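Local coordinates for protein alkane monooxygenase (Geobacillus thermodenitrificans, PDB 3B9O) that belongs to the luciferase-like monooxygenases, flavin-dependent enzymes built on a TIM-barrel fold, and binds flavin mononucleotide, at residues Tyr422-Pro425 and Asp426-Ala430; Lys287-Asp290 and Glu291-Lys295; Asn37-Thr40 and Glu41-Gln44. One frame throughout, in Å; residues are numbered along the deposited sequence.

Interaction 1 (Tyr422-Pro425 and Asp426-Ala430)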
ATOM      1  N   TYR A 422     -20.404  -2.705   0.036  1.00 16.92           N
ATOM      2  CA  TYR A 422     -19.611  -2.572  -1.169  1.00 27.55           C
ATOM      3  C   TYR A 422     -19.280  -1.121  -1.470  1.00 26.04           C
ATOM      4  O   TYR A 422     -18.266  -0.842  -2.086  1.00 17.77           O
ATOM      5  CB  TYR A 422     -20.277  -3.241  -2.376  1.00 16.89           C
ATOM      6  CG  TYR A 422     -21.758  -2.993  -2.492  1.00 25.54           C
ATOM      7  CD1 TYR A 422     -22.239  -1.867  -3.156  1.00 37.76           C
ATOM      8  CD2 TYR A 422     -22.677  -3.895  -1.952  1.00 26.78           C
ATOM      9  CE1 TYR A 422     -23.609  -1.626  -3.266  1.00 40.66           C
ATOM     10  CE2 TYR A 422     -24.044  -3.687  -2.073  1.00 23.98           C
ATOM     11  CZ  TYR A 422     -24.501  -2.545  -2.725  1.00 32.66           C
ATOM     12  OH  TYR A 422     -25.854  -2.312  -2.850  1.00 43.82           O
ATOM     13  N   ARG A 423     -20.147  -0.206  -1.052  1.00 16.52           N
ATOM     14  CA  ARG A 423     -19.818   1.215  -1.144  1.00 27.03           C
ATOM     15  C   ARG A 423     -19.445   1.813   0.220  1.00 24.16           C
ATOM     16  O   ARG A 423     -19.694   1.188   1.264  1.00 16.60           O
ATOM     17  CB  ARG A 423     -20.914   1.993  -1.881  1.00 26.75           C
ATOM     18  CG  ARG A 423     -20.750   1.812  -3.422  1.00 31.58           C
ATOM     19  CD  ARG A 423     -22.054   1.615  -4.210  1.00 44.33           C
ATOM     20  NE  ARG A 423     -21.786   1.137  -5.582  1.00 35.94           N
ATOM     21  CZ  ARG A 423     -22.577   1.360  -6.638  1.00 37.58           C
ATOM     22  NH1 ARG A 423     -23.691   2.089  -6.523  1.00 22.42           N
ATOM     23  NH2 ARG A 423     -22.237   0.876  -7.823  1.00 21.00           N
ATOM     24  N   LEU A 424     -18.747   2.958   0.182  1.00 15.12           N
ATOM     25  CA  LEU A 424     -18.299   3.685   1.366  1.00 17.24           C
ATOM     26  C   LEU A 424     -19.447   3.914   2.371  1.00 26.58           C
ATOM     27  O   LEU A 424     -20.578   4.234   1.954  1.00 19.71           O
ATOM     28  CB  LEU A 424     -17.776   5.038   0.913  1.00 16.03           C
ATOM     29  CG  LEU A 424     -16.295   5.453   0.922  1.00 33.90           C
ATOM     30  CD1 LEU A 424     -15.280   4.402   1.335  1.00 21.48           C
ATOM     31  CD2 LEU A 424     -15.854   6.204  -0.331  1.00 17.75           C
ATOM     32  N   PRO A 425     -19.162   3.763   3.687  1.00 20.88           N
ATOM     33  CA  PRO A 425     -20.288   3.863   4.644  1.00 21.85           C
ATOM     34  C   PRO A 425     -20.766   5.289   4.769  1.00 21.27           C
ATOM     35  O   PRO A 425     -20.081   6.214   4.299  1.00 20.55           O
ATOM     36  CB  PRO A 425     -19.683   3.358   5.947  1.00 20.40           C
ATOM     37  CG  PRO A 425     -18.218   3.682   5.840  1.00 19.54           C
ATOM     38  CD  PRO A 425     -17.890   3.462   4.358  1.00 21.98           C
ATOM     39  N   ASP A 426     -21.943   5.471   5.370  1.00 23.47           N
ATOM     40  CA  ASP A 426     -22.566   6.805   5.513  1.00 19.02           C
ATOM     41  C   ASP A 426     -21.678   7.797   6.256  1.00 21.09           C
ATOM     42  O   ASP A 426     -21.802   9.001   6.068  1.00 22.41           O
ATOM     43  CB  ASP A 426     -23.881   6.680   6.281  1.00 26.29           C
ATOM     44  CG  ASP A 426     -24.985   6.030   5.451  1.00 47.36           C
ATOM     45  OD1 ASP A 426     -24.928   6.093   4.193  1.00 40.97           O
ATOM     46  OD2 ASP A 426     -25.911   5.460   6.071  1.00 64.15           O
ATOM     47  N   ASP A 427     -20.814   7.300   7.135  1.00 21.48           N
ATOM     48  CA  ASP A 427     -19.987   8.215   7.948  1.00 25.81           C
ATOM     49  C   ASP A 427     -18.654   8.637   7.323  1.00 24.00           C
ATOM     50  O   ASP A 427     -17.965   9.532   7.847  1.00 25.56           O
ATOM     51  CB  ASP A 427     -19.794   7.699   9.373  1.00 17.27           C
ATOM     52  CG  ASP A 427     -18.890   6.516   9.448  1.00 26.93           C
ATOM     53  OD1 ASP A 427     -18.247   6.327  10.484  1.00 57.74           O
ATOM     54  OD2 ASP A 427     -18.816   5.736   8.500  1.00 44.62           O
ATOM     55  N   HIS A 428     -18.288   8.004   6.211  1.00 24.26           N
ATOM     56  CA  HIS A 428     -17.169   8.485   5.389  1.00 21.28           C
ATOM     57  C   HIS A 428     -17.475   9.834   4.693  1.00 18.32           C
ATOM     58  O   HIS A 428     -18.576  10.041   4.210  1.00 23.80           O
ATOM     59  CB  HIS A 428     -16.797   7.422   4.356  1.00 21.22           C
ATOM     60  CG  HIS A 428     -15.457   7.646   3.727  1.00 18.01           C
ATOM     61  ND1 HIS A 428     -15.255   8.569   2.722  1.00 15.80           N
ATOM     62  CD2 HIS A 428     -14.252   7.084   3.975  1.00 19.78           C
ATOM     63  CE1 HIS A 428     -13.983   8.559   2.366  1.00 17.85           C
ATOM     64  NE2 HIS A 428     -13.352   7.663   3.113  1.00 15.77           N
ATOM     65  N   ILE A 429     -16.505  10.739   4.595  1.00 21.87           N
ATOM     66  CA  ILE A 429     -16.757  12.078   3.989  1.00 22.33           C
ATOM     67  C   ILE A 429     -17.200  12.092   2.491  1.00 25.75           C
ATOM     68  O   ILE A 429     -17.943  12.983   2.047  1.00 24.36           O
ATOM     69  CB  ILE A 429     -15.552  13.070   4.245  1.00 26.41           C
ATOM     70  CG1 ILE A 429     -14.253  12.525   3.657  1.00 28.32           C
ATOM     71  CG2 ILE A 429     -15.353  13.292   5.748  1.00 28.83           C
ATOM     72  CD1 ILE A 429     -13.157  13.554   3.596  1.00 37.32           C
ATOM     73  N   ALA A 430     -16.742  11.113   1.720  1.00 24.55           N
ATOM     74  CA  ALA A 430     -17.171  10.933   0.334  1.00 16.38           C
ATOM     75  C   ALA A 430     -18.675  10.717   0.176  1.00 22.37           C
ATOM     76  O   ALA A 430     -19.228  11.031  -0.877  1.00 24.37           O
ATOM     77  CB  ALA A 430     -16.440   9.786  -0.293  1.00 18.32           C
TER

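Interaction 2 (Lys287-Asp290 and Glu291-Lys295)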
ATOM      1  N   LYS A 287      10.295 -25.370   9.647  1.00 22.67           N
ATOM      2  CA  LYS A 287       9.665 -26.426  10.443  1.00 23.84           C
ATOM      3  C   LYS A 287      10.283 -26.510  11.830  1.00 30.75           C
ATOM      4  O   LYS A 287       9.628 -26.935  12.798  1.00 22.33           O
ATOM      5  CB  LYS A 287       9.779 -27.751   9.696  1.00 26.10           C
ATOM      6  CG  LYS A 287       9.043 -27.638   8.355  1.00 25.64           C
ATOM      7  CD  LYS A 287       9.369 -28.757   7.383  1.00 37.58           C
ATOM      8  CE  LYS A 287       8.108 -29.522   7.077  1.00 58.62           C
ATOM      9  NZ  LYS A 287       7.612 -30.144   8.346  1.00 82.93           N
ATOM     10  N   THR A 288      11.530 -26.080  11.925  1.00 15.86           N
ATOM     11  CA  THR A 288      12.252 -26.093  13.184  1.00 24.89           C
ATOM     12  C   THR A 288      12.936 -24.760  13.310  1.00 24.65           C
ATOM     13  O   THR A 288      13.111 -24.054  12.319  1.00 22.34           O
ATOM     14  CB  THR A 288      13.316 -27.229  13.230  1.00 23.80           C
ATOM     15  OG1 THR A 288      14.332 -26.970  12.255  1.00 26.21           O
ATOM     16  CG2 THR A 288      12.666 -28.577  12.972  1.00 20.42           C
ATOM     17  N   HIS A 289      13.329 -24.399  14.524  1.00 22.23           N
ATOM     18  CA  HIS A 289      14.043 -23.154  14.701  1.00 23.75           C
ATOM     19  C   HIS A 289      15.312 -23.100  13.838  1.00 31.63           C
ATOM     20  O   HIS A 289      15.589 -22.063  13.216  1.00 26.44           O
ATOM     21  CB  HIS A 289      14.387 -22.920  16.182  1.00 20.63           C
ATOM     22  CG  HIS A 289      14.910 -21.548  16.466  1.00 16.77           C
ATOM     23  ND1 HIS A 289      14.102 -20.431  16.455  1.00 23.64           N
ATOM     24  CD2 HIS A 289      16.146 -21.117  16.803  1.00 18.96           C
ATOM     25  CE1 HIS A 289      14.827 -19.366  16.747  1.00 22.06           C
ATOM     26  NE2 HIS A 289      16.069 -19.755  16.960  1.00 28.68           N
ATOM     27  N   ASP A 290      16.092 -24.190  13.813  1.00 20.63           N
ATOM     28  CA  ASP A 290      17.361 -24.229  13.042  1.00 29.22           C
ATOM     29  C   ASP A 290      17.132 -23.919  11.551  1.00 23.98           C
ATOM     30  O   ASP A 290      17.935 -23.232  10.928  1.00 25.39           O
ATOM     31  CB  ASP A 290      18.074 -25.610  13.172  1.00 20.56           C
ATOM     32  CG  ASP A 290      18.987 -25.734  14.455  1.00 88.22           C
ATOM     33  OD1 ASP A 290      19.403 -24.693  15.076  1.00 90.32           O
ATOM     34  OD2 ASP A 290      19.305 -26.904  14.841  1.00 62.24           O
ATOM     35  N   GLU A 291      16.066 -24.487  10.979  1.00 31.81           N
ATOM     36  CA  GLU A 291      15.666 -24.185   9.590  1.00 22.00           C
ATOM     37  C   GLU A 291      15.453 -22.698   9.353  1.00 23.86           C
ATOM     38  O   GLU A 291      15.993 -22.140   8.390  1.00 25.49           O
ATOM     39  CB  GLU A 291      14.398 -24.923   9.208  1.00 27.21           C
ATOM     40  CG  GLU A 291      14.590 -26.392   8.913  1.00 33.06           C
ATOM     41  CD  GLU A 291      13.410 -26.981   8.152  1.00 64.94           C
ATOM     42  OE1 GLU A 291      13.371 -28.238   8.072  1.00 71.46           O
ATOM     43  OE2 GLU A 291      12.512 -26.198   7.667  1.00 38.03           O
ATOM     44  N   ALA A 292      14.671 -22.065  10.230  1.00 17.96           N
ATOM     45  CA  ALA A 292      14.448 -20.625  10.188  1.00 15.09           C
ATOM     46  C   ALA A 292      15.763 -19.871  10.268  1.00 18.45           C
ATOM     47  O   ALA A 292      16.001 -18.983   9.468  1.00 19.95           O
ATOM     48  CB  ALA A 292      13.513 -20.185  11.327  1.00 22.18           C
ATOM     49  N   MET A 293      16.634 -20.244  11.219  1.00 18.47           N
ATOM     50  CA  MET A 293      17.868 -19.508  11.449  1.00 16.17           C
ATOM     51  C   MET A 293      18.795 -19.672  10.236  1.00 21.47           C
ATOM     52  O   MET A 293      19.517 -18.760   9.864  1.00 18.39           O
ATOM     53  CB  MET A 293      18.572 -19.941  12.750  1.00 20.48           C
ATOM     54  CG  MET A 293      17.852 -19.526  14.058  1.00 17.43           C
ATOM     55  SD  MET A 293      17.479 -17.746  14.129  1.00 28.20           S
ATOM     56  CE  MET A 293      19.115 -17.108  14.485  1.00 31.94           C
ATOM     57  N   GLU A 294      18.705 -20.818   9.577  1.00 21.70           N
ATOM     58  CA  GLU A 294      19.538 -21.061   8.412  1.00 25.12           C
ATOM     59  C   GLU A 294      19.189 -20.105   7.263  1.00 29.28           C
ATOM     60  O   GLU A 294      20.077 -19.616   6.561  1.00 22.64           O
ATOM     61  CB  GLU A 294      19.388 -22.508   7.980  1.00 22.40           C
ATOM     62  CG  GLU A 294      20.165 -22.843   6.742  1.00 39.86           C
ATOM     63  CD  GLU A 294      20.307 -24.347   6.550  1.00 61.05           C
ATOM     64  OE1 GLU A 294      20.597 -24.793   5.416  1.00 55.80           O
ATOM     65  OE2 GLU A 294      20.125 -25.079   7.551  1.00 84.54           O
ATOM     66  N   LYS A 295      17.887 -19.842   7.083  1.00 21.32           N
ATOM     67  CA  LYS A 295      17.408 -18.893   6.081  1.00 16.84           C
ATOM     68  C   LYS A 295      17.872 -17.519   6.470  1.00 21.47           C
ATOM     69  O   LYS A 295      18.403 -16.794   5.642  1.00 22.07           O
ATOM     70  CB  LYS A 295      15.872 -18.933   5.930  1.00 13.46           C
ATOM     71  CG  LYS A 295      15.366 -20.208   5.307  1.00 20.93           C
ATOM     72  CD  LYS A 295      13.844 -20.324   5.381  1.00 23.00           C
ATOM     73  CE  LYS A 295      13.411 -21.726   5.005  1.00 28.46           C
ATOM     74  NZ  LYS A 295      11.929 -21.950   5.039  1.00 26.26           N
TER

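Interaction 3 (Asn37-Thr40 and Glu41-Gln44)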
ATOM      1  N   ASN A  37       4.466 -13.030 -16.861  1.00 20.36           N
ATOM      2  CA  ASN A  37       4.259 -14.293 -16.175  1.00 12.10           C
ATOM      3  C   ASN A  37       4.634 -14.338 -14.699  1.00 10.37           C
ATOM      4  O   ASN A  37       4.026 -15.100 -13.966  1.00 12.79           O
ATOM      5  CB  ASN A  37       4.901 -15.481 -16.919  1.00 16.65           C
ATOM      6  CG  ASN A  37       4.306 -15.703 -18.297  1.00 25.34           C
ATOM      7  OD1 ASN A  37       3.118 -15.485 -18.539  1.00 23.32           O
ATOM      8  ND2 ASN A  37       5.149 -16.162 -19.221  1.00 39.73           N
ATOM      9  N   TYR A  38       5.631 -13.560 -14.270  1.00 14.18           N
ATOM     10  CA  TYR A  38       5.959 -13.438 -12.834  1.00 13.30           C
ATOM     11  C   TYR A  38       4.707 -12.953 -12.072  1.00 14.74           C
ATOM     12  O   TYR A  38       4.286 -13.569 -11.077  1.00 12.84           O
ATOM     13  CB  TYR A  38       7.155 -12.486 -12.581  1.00 14.21           C
ATOM     14  CG  TYR A  38       7.317 -12.176 -11.094  1.00 17.42           C
ATOM     15  CD1 TYR A  38       7.946 -13.092 -10.234  1.00 13.33           C
ATOM     16  CD2 TYR A  38       6.762 -11.023 -10.541  1.00 14.81           C
ATOM     17  CE1 TYR A  38       8.040 -12.852  -8.874  1.00 12.86           C
ATOM     18  CE2 TYR A  38       6.856 -10.771  -9.174  1.00 12.02           C
ATOM     19  CZ  TYR A  38       7.497 -11.681  -8.362  1.00 16.16           C
ATOM     20  OH  TYR A  38       7.583 -11.424  -7.030  1.00 16.75           O
ATOM     21  N   TRP A  39       4.111 -11.866 -12.566  1.00 11.99           N
ATOM     22  CA  TRP A  39       2.952 -11.218 -11.911  1.00 14.11           C
ATOM     23  C   TRP A  39       1.718 -12.109 -11.848  1.00 14.22           C
ATOM     24  O   TRP A  39       1.098 -12.218 -10.794  1.00 17.39           O
ATOM     25  CB  TRP A  39       2.676  -9.868 -12.584  1.00 10.62           C
ATOM     26  CG  TRP A  39       3.907  -8.987 -12.405  1.00  8.21           C
ATOM     27  CD1 TRP A  39       4.894  -8.731 -13.334  1.00 13.67           C
ATOM     28  CD2 TRP A  39       4.315  -8.362 -11.189  1.00 10.39           C
ATOM     29  NE1 TRP A  39       5.877  -7.914 -12.773  1.00 10.51           N
ATOM     30  CE2 TRP A  39       5.536  -7.665 -11.460  1.00 12.49           C
ATOM     31  CE3 TRP A  39       3.714  -8.242  -9.903  1.00 10.55           C
ATOM     32  CZ2 TRP A  39       6.198  -6.902 -10.479  1.00 17.41           C
ATOM     33  CZ3 TRP A  39       4.356  -7.497  -8.925  1.00  8.99           C
ATOM     34  CH2 TRP A  39       5.598  -6.830  -9.207  1.00 14.75           C
ATOM     35  N   THR A  40       1.389 -12.769 -12.949  1.00 12.26           N
ATOM     36  CA  THR A  40       0.224 -13.672 -12.958  1.00 10.91           C
ATOM     37  C   THR A  40       0.474 -14.893 -12.043  1.00 14.70           C
ATOM     38  O   THR A  40      -0.413 -15.302 -11.291  1.00 15.53           O
ATOM     39  CB  THR A  40      -0.170 -14.133 -14.388  1.00 14.85           C
ATOM     40  OG1 THR A  40       0.940 -14.788 -15.041  1.00 16.84           O
ATOM     41  CG2 THR A  40      -0.645 -12.927 -15.211  1.00 10.70           C
ATOM     42  N   GLU A  41       1.672 -15.464 -12.106  1.00 13.27           N
ATOM     43  CA  GLU A  41       2.025 -16.599 -11.218  1.00 10.27           C
ATOM     44  C   GLU A  41       1.964 -16.149  -9.750  1.00 18.16           C
ATOM     45  O   GLU A  41       1.428 -16.854  -8.899  1.00 16.57           O
ATOM     46  CB  GLU A  41       3.424 -17.083 -11.544  1.00 20.69           C
ATOM     47  CG  GLU A  41       3.523 -17.972 -12.830  1.00 20.21           C
ATOM     48  CD  GLU A  41       4.956 -18.031 -13.392  1.00 22.60           C
ATOM     49  OE1 GLU A  41       5.920 -17.757 -12.648  1.00 20.59           O
ATOM     50  OE2 GLU A  41       5.095 -18.332 -14.605  1.00 29.35           O
ATOM     51  N   LEU A  42       2.533 -14.984  -9.449  1.00 13.85           N
ATOM     52  CA  LEU A  42       2.372 -14.392  -8.094  1.00 17.84           C
ATOM     53  C   LEU A  42       0.895 -14.300  -7.625  1.00 14.01           C
ATOM     54  O   LEU A  42       0.531 -14.766  -6.521  1.00 13.04           O
ATOM     55  CB  LEU A  42       3.092 -13.039  -7.989  1.00 16.07           C
ATOM     56  CG  LEU A  42       3.021 -12.299  -6.645  1.00 15.27           C
ATOM     57  CD1 LEU A  42       3.526 -13.199  -5.445  1.00  8.35           C
ATOM     58  CD2 LEU A  42       3.758 -10.928  -6.677  1.00 12.50           C
ATOM     59  N   ALA A  43       0.065 -13.684  -8.464  1.00 14.51           N
ATOM     60  CA  ALA A  43      -1.345 -13.490  -8.154  1.00 19.93           C
ATOM     61  C   ALA A  43      -1.993 -14.848  -7.867  1.00 17.51           C
ATOM     62  O   ALA A  43      -2.719 -15.005  -6.879  1.00 15.07           O
ATOM     63  CB  ALA A  43      -2.071 -12.773  -9.331  1.00 12.61           C
ATOM     64  N   GLN A  44      -1.660 -15.839  -8.698  1.00 15.99           N
ATOM     65  CA  GLN A  44      -2.198 -17.179  -8.529  1.00 23.02           C
ATOM     66  C   GLN A  44      -1.737 -17.819  -7.207  1.00 16.82           C
ATOM     67  O   GLN A  44      -2.543 -18.440  -6.500  1.00 12.41           O
ATOM     68  CB  GLN A  44      -1.834 -18.079  -9.725  1.00 15.13           C
ATOM     69  CG  GLN A  44      -2.656 -17.776 -11.003  1.00 10.61           C
ATOM     70  CD  GLN A  44      -2.077 -18.503 -12.218  1.00 23.94           C
ATOM     71  OE1 GLN A  44      -0.875 -18.396 -12.555  1.00 24.05           O
ATOM     72  NE2 GLN A  44      -2.915 -19.273 -12.859  1.00 22.89           N
TER

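Interaction 1 (Tyr422-Pro425 and Asp426-Ala430)
Leu424 lies over one face of the His428 imidazole, where its CG sits 3.8 Å from the ring centroid and 18° off the ring normal, a CH-pi contact. His428 CG is anti to its backbone N (chi1 -164°), which brings the ring against the leucine. Leu424 CD1 leans toward the ring carbon CD2, while Leu424 CD2 passes ND1 and meets Ala430 CB at 3.6 Å. A branched leucine suits this place because one residue can cover both the ring and the small alanine beyond it. His428 ND1 accepts from Ala430 N at 3.1 Å, with the donor tilted only 15° from the ring plane, and NE2 is bonded to the carbonyl of His240. Between Leu424 and His428 the chain makes a type I beta turn from Pro425 to His428, closed by His428 N giving to Pro425 O at 3.2 Å. Pro425 stands at the first position and offers the carbonyl, while Asp426 and Asp427 form the two corners. Asp427 OD2 lies 3.4 Å from Pro425 CG, while OD1 accepts from Asn271 N. Because ND1 accepts, it should carry no proton, and NE2 donates to His240; the imidazole is therefore probably neutral, its tautomer set by the two bonds.

Interaction 2 (Lys287-Asp290 and Glu291-Lys295)
Thr288 OG1 stands between its own backbone N and carbonyl carbon (chi1 66°), and from there it accepts from Glu291 N at 3.3 Å. Glu291 sends CG away from its carbonyl carbon (chi1 -76°) and then runs out extended, which carries OE2 back to Lys287 N at 3.1 Å. That N-H comes from above the carboxylate plane, 65° out of it. Lys287 and Glu291 lie side by side, the CB of the lysine 3.7 Å from Glu291 OE2, but the lysine chain bends away, its ammonium distant from the acid. Thr288 is the N-cap of helix 289-302, which follows strand 276-285 of the barrel; threonine suits the post because its short hydroxyl can meet an amide that has no earlier turn to bond to. Thr288 O accepts from Ala292 N at 3.3 Å, the first i to i+4 bond here. One turn apart, Met293 CG comes to 3.4 Å from His289 NE2, and Met293 SD lies 4.3 Å from the ring centroid of His289, an oblique sulfur-aromatic contact. The unbranched Met293 chain, bent at chi2 and chi3, lays CG and SD beside the ring. Ala292 and Met293 touch Val353 on strand 350-354.

Interaction 3 (Asn37-Thr40 and Glu41-Gln44)
Leu42 meets Tyr38 and Trp39, one turn earlier on the same helix, and can be followed outward from its backbone. CB rests on the carbonyl oxygens of the preceding turn, 3.4 Å from Tyr38 O, the same oxygen that takes the hydrogen bond from Leu42 N at 2.8 Å. CG is anti to the backbone N (chi1 -180°) and stands out from the helix; chi2 (55°) then sends CD2, not CD1, to the two rings. At the tip, CD2 meets both of them obliquely: it is 4.0 Å from Tyr38 CE2 and 4.1 Å from Trp39 CZ3. The rings also touch each other, for Tyr38 CD2 stands 3.6 Å above the centre of the Trp39 face, so the edge of the tyrosine lies over the indole. Aromatic residues suit this buried side of helix 36-48, where Leu42 reaches Leu54 and Trp39 reaches Leu56 on strand 53-57, packing helix against barrel. Their polar atoms are bonded beyond the helix, Tyr38 OH to Glu11 and Trp39 NE1 to the carbonyl of Tyr33. On the outer side, Glu41, extended beyond CG, runs alongside the backbone of Asn37, its CG 3.1 Å from Asn37 O and its OE2 3.7 Å from Asn37 CB, while OE1 makes a salt bridge with Arg32. The contact thus divides by chemistry: apolar surface is spent against the barrel, with each buried ring keeping a polar partner, and the exposed carboxylate is probably stabilised as an anion by Arg32.

From the N terminus the chain comes first to interaction 3, on helix 36-48 between strands 6-12 and 53-57, a crossover of the barrel with the flavin mononucleotide about 12 Å from the Trp39 side chain. Interaction 2 follows after most of the barrel, at the start of helix 289-302, just beyond strand 276-285. Interaction 1 comes last, in the loop after helix 412-417, and joins that tail to helices 154-174 and 231-240. Each closes only a short local turn; the three run in series, neither nested nor crossed. Interactions 1 and 2 lie on opposite sides of the chain's centre, their own centres 45 Å apart.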